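Local structure of beta-glucanase (Podospora anserina, 4LE4) at residues S41-L46 / R78-I83. The protein probably hydrolyses beta-glucans as a family 131 glycoside hydrolase and binds cellotriose, a short cellulose fragment. Numbering follows the deposited sequence.
Sequences SAYVNL and RRTELI
T80 turns its methyl CG2 anti to the backbone N, chi1 -66° for OG1, and this carries the methyl across to Y43 and V44. On the other side, V44 sets CG2 anti to its own carbonyl carbon (chi1 -172° for CG1), and that branch comes to meet the threonine. Y43 likewise holds CG anti to its carbonyl carbon, chi1 -48°, which places the near edge of its side chain, CB and CD1, beside T80. The T80 methyl is the centre of the contact. Its CG2 lies 3.6 Å from Y43 CB and 4.0 Å from V44 CG2. The same methyl also approaches the backbone of the facing segment, with T80 CG2 3.9 Å from Y43 O. The hydroxyl of T80 sits obliquely to the Y43 ring, with OG1 3.9 Å from Y43 CD1. That hydroxyl is not idle, because it hydrogen-bonds to the backbone O of T65. The ring of Y43 is covered on one face by A42 CB, 4.1 Å above its plane. Its own hydroxyl is hydrogen-bonded to T69 OG1 and to the backbone N of S38. The contact joins the two antiparallel sheets of a concanavalin-type beta-sandwich, the clan to which family 131 belongs. Strand 44-47 pairs with strand 61-66 in one sheet, and strand 78-84 belongs to the other. All three touching residues are buried. A glycine in place of T80 would probably open a gap beside Y43 CB and V44 CG2 and leave the T65 carbonyl without its hydroxyl partner. E81 points away from segment 41-46, and there R79 grips its carboxylate side-on in a salt bridge, with R79 NE 2.6 Å from E81 OE2.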
loop_
_atom_site.group_PDB
_atom_site.type_symbol
_atom_site.label_atom_id
_atom_site.label_comp_id
_atom_site.label_asym_id
_atom_site.label_seq_id
_atom_site.Cartn_x
_atom_site.Cartn_y
_atom_site.Cartn_z
ATOM N N SER A 41 15.542 -6.464 7.653
ATOM C CA SER A 41 14.725 -6.997 8.738
ATOM C C SER A 41 14.277 -5.951 9.768
ATOM O O SER A 41 13.409 -6.215 10.605
ATOM C CB SER A 41 15.431 -8.186 9.416
ATOM O OG SER A 41 16.619 -7.778 10.033
ATOM N N ALA A 42 14.840 -4.749 9.696
ATOM C CA ALA A 42 14.372 -3.680 10.572
ATOM C C ALA A 42 13.075 -3.072 10.010
ATOM O O ALA A 42 12.281 -2.492 10.760
ATOM C CB ALA A 42 15.410 -2.569 10.659
ATOM N N TYR A 43 12.883 -3.206 8.693
ATOM C CA TYR A 43 11.744 -2.583 8.011
ATOM C C TYR A 43 10.676 -3.471 7.369
ATOM O O TYR A 43 9.518 -3.073 7.260
ATOM C CB TYR A 43 12.290 -1.648 6.918
ATOM C CG TYR A 43 13.374 -0.736 7.362
ATOM C CD1 TYR A 43 13.184 0.136 8.419
ATOM C CD2 TYR A 43 14.599 -0.696 6.664
ATOM C CE1 TYR A 43 14.182 1.033 8.774
ATOM C CE2 TYR A 43 15.591 0.190 7.021
ATOM C CZ TYR A 43 15.372 1.051 8.071
ATOM O OH TYR A 43 16.357 1.940 8.407
ATOM N N VAL A 44 11.054 -4.670 6.945
ATOM C CA VAL A 44 10.101 -5.527 6.285
ATOM C C VAL A 44 10.292 -6.960 6.806
ATOM O O VAL A 44 11.403 -7.452 6.817
ATOM C CB VAL A 44 10.343 -5.529 4.763
ATOM C CG1 VAL A 44 9.196 -6.291 4.066
ATOM C CG2 VAL A 44 10.412 -4.086 4.227
ATOM N N ASN A 45 9.214 -7.589 7.237
ATOM C CA ASN A 45 9.284 -8.971 7.718
ATOM C C ASN A 45 8.055 -9.692 7.226
ATOM O O ASN A 45 6.958 -9.141 7.272
ATOM C CB ASN A 45 9.350 -9.018 9.249
ATOM C CG ASN A 45 10.654 -8.478 9.789
ATOM O OD1 ASN A 45 10.758 -7.301 10.163
ATOM N ND2 ASN A 45 11.667 -9.324 9.813
ATOM N N LEU A 46 8.229 -10.933 6.761
ATOM C CA LEU A 46 7.115 -11.704 6.236
ATOM C C LEU A 46 6.705 -12.798 7.214
ATOM O O LEU A 46 7.557 -13.375 7.910
ATOM C CB LEU A 46 7.504 -12.394 4.922
ATOM C CG LEU A 46 8.160 -11.557 3.826
ATOM C CD1 LEU A 46 8.548 -12.438 2.627
ATOM C CD2 LEU A 46 7.166 -10.460 3.389
ATOM N N ARG A 78 9.633 9.974 7.292
ATOM C CA ARG A 78 10.038 8.554 7.466
ATOM C C ARG A 78 9.398 7.755 6.325
ATOM O O ARG A 78 8.239 7.983 5.978
ATOM C CB ARG A 78 9.509 7.944 8.763
ATOM C CG ARG A 78 9.810 8.720 10.003
ATOM C CD ARG A 78 8.742 8.386 11.078
ATOM N NE ARG A 78 9.297 7.314 11.836
ATOM C CZ ARG A 78 8.754 6.655 12.847
ATOM N NH1 ARG A 78 7.521 6.892 13.324
ATOM N NH2 ARG A 78 9.533 5.765 13.433
ATOM N N ARG A 79 10.138 6.803 5.763
ATOM C CA ARG A 79 9.619 5.999 4.649
ATOM C C ARG A 79 10.180 4.587 4.610
ATOM O O ARG A 79 11.341 4.385 4.865
ATOM C CB ARG A 79 10.000 6.632 3.292
ATOM C CG ARG A 79 9.601 8.089 3.112
ATOM C CD ARG A 79 10.247 8.667 1.875
ATOM N NE ARG A 79 9.545 8.236 0.679
ATOM C CZ ARG A 79 9.708 8.803 -0.514
ATOM N NH1 ARG A 79 10.556 9.821 -0.658
ATOM N NH2 ARG A 79 9.025 8.346 -1.552
ATOM N N THR A 80 9.329 3.640 4.232
ATOM C CA THR A 80 9.722 2.252 3.993
ATOM C C THR A 80 8.769 1.912 2.847
ATOM O O THR A 80 7.551 1.769 3.056
ATOM C CB THR A 80 9.450 1.295 5.168
ATOM O OG1 THR A 80 10.274 1.645 6.287
ATOM C CG2 THR A 80 9.786 -0.122 4.748
ATOM N N GLU A 81 9.322 1.816 1.650
ATOM C CA GLU A 81 8.485 1.567 0.471
ATOM C C GLU A 81 9.125 0.578 -0.493
ATOM O O GLU A 81 10.340 0.543 -0.618
ATOM C CB GLU A 81 8.249 2.917 -0.266
ATOM C CG GLU A 81 7.527 3.951 0.588
ATOM C CD GLU A 81 7.880 5.393 0.208
ATOM O OE1 GLU A 81 8.190 5.646 -0.992
ATOM O OE2 GLU A 81 7.849 6.268 1.106
ATOM N N LEU A 82 8.275 -0.212 -1.164
ATOM C CA LEU A 82 8.662 -1.185 -2.167
ATOM C C LEU A 82 7.977 -0.702 -3.450
ATOM O O LEU A 82 6.861 -0.199 -3.397
ATOM C CB LEU A 82 8.096 -2.589 -1.833
ATOM C CG LEU A 82 8.436 -3.091 -0.424
ATOM C CD1 LEU A 82 7.782 -4.424 -0.172
ATOM C CD2 LEU A 82 9.940 -3.176 -0.305
ATOM N N ILE A 83 8.647 -0.849 -4.580
ATOM C CA ILE A 83 8.071 -0.451 -5.861
ATOM C C ILE A 83 8.050 -1.691 -6.765
ATOM O O ILE A 83 9.007 -2.462 -6.788
ATOM C CB ILE A 83 8.931 0.682 -6.513
ATOM C CG1 ILE A 83 8.809 1.956 -5.662
ATOM C CG2 ILE A 83 8.402 1.078 -7.922
ATOM C CD1 ILE A 83 9.787 3.011 -6.068
#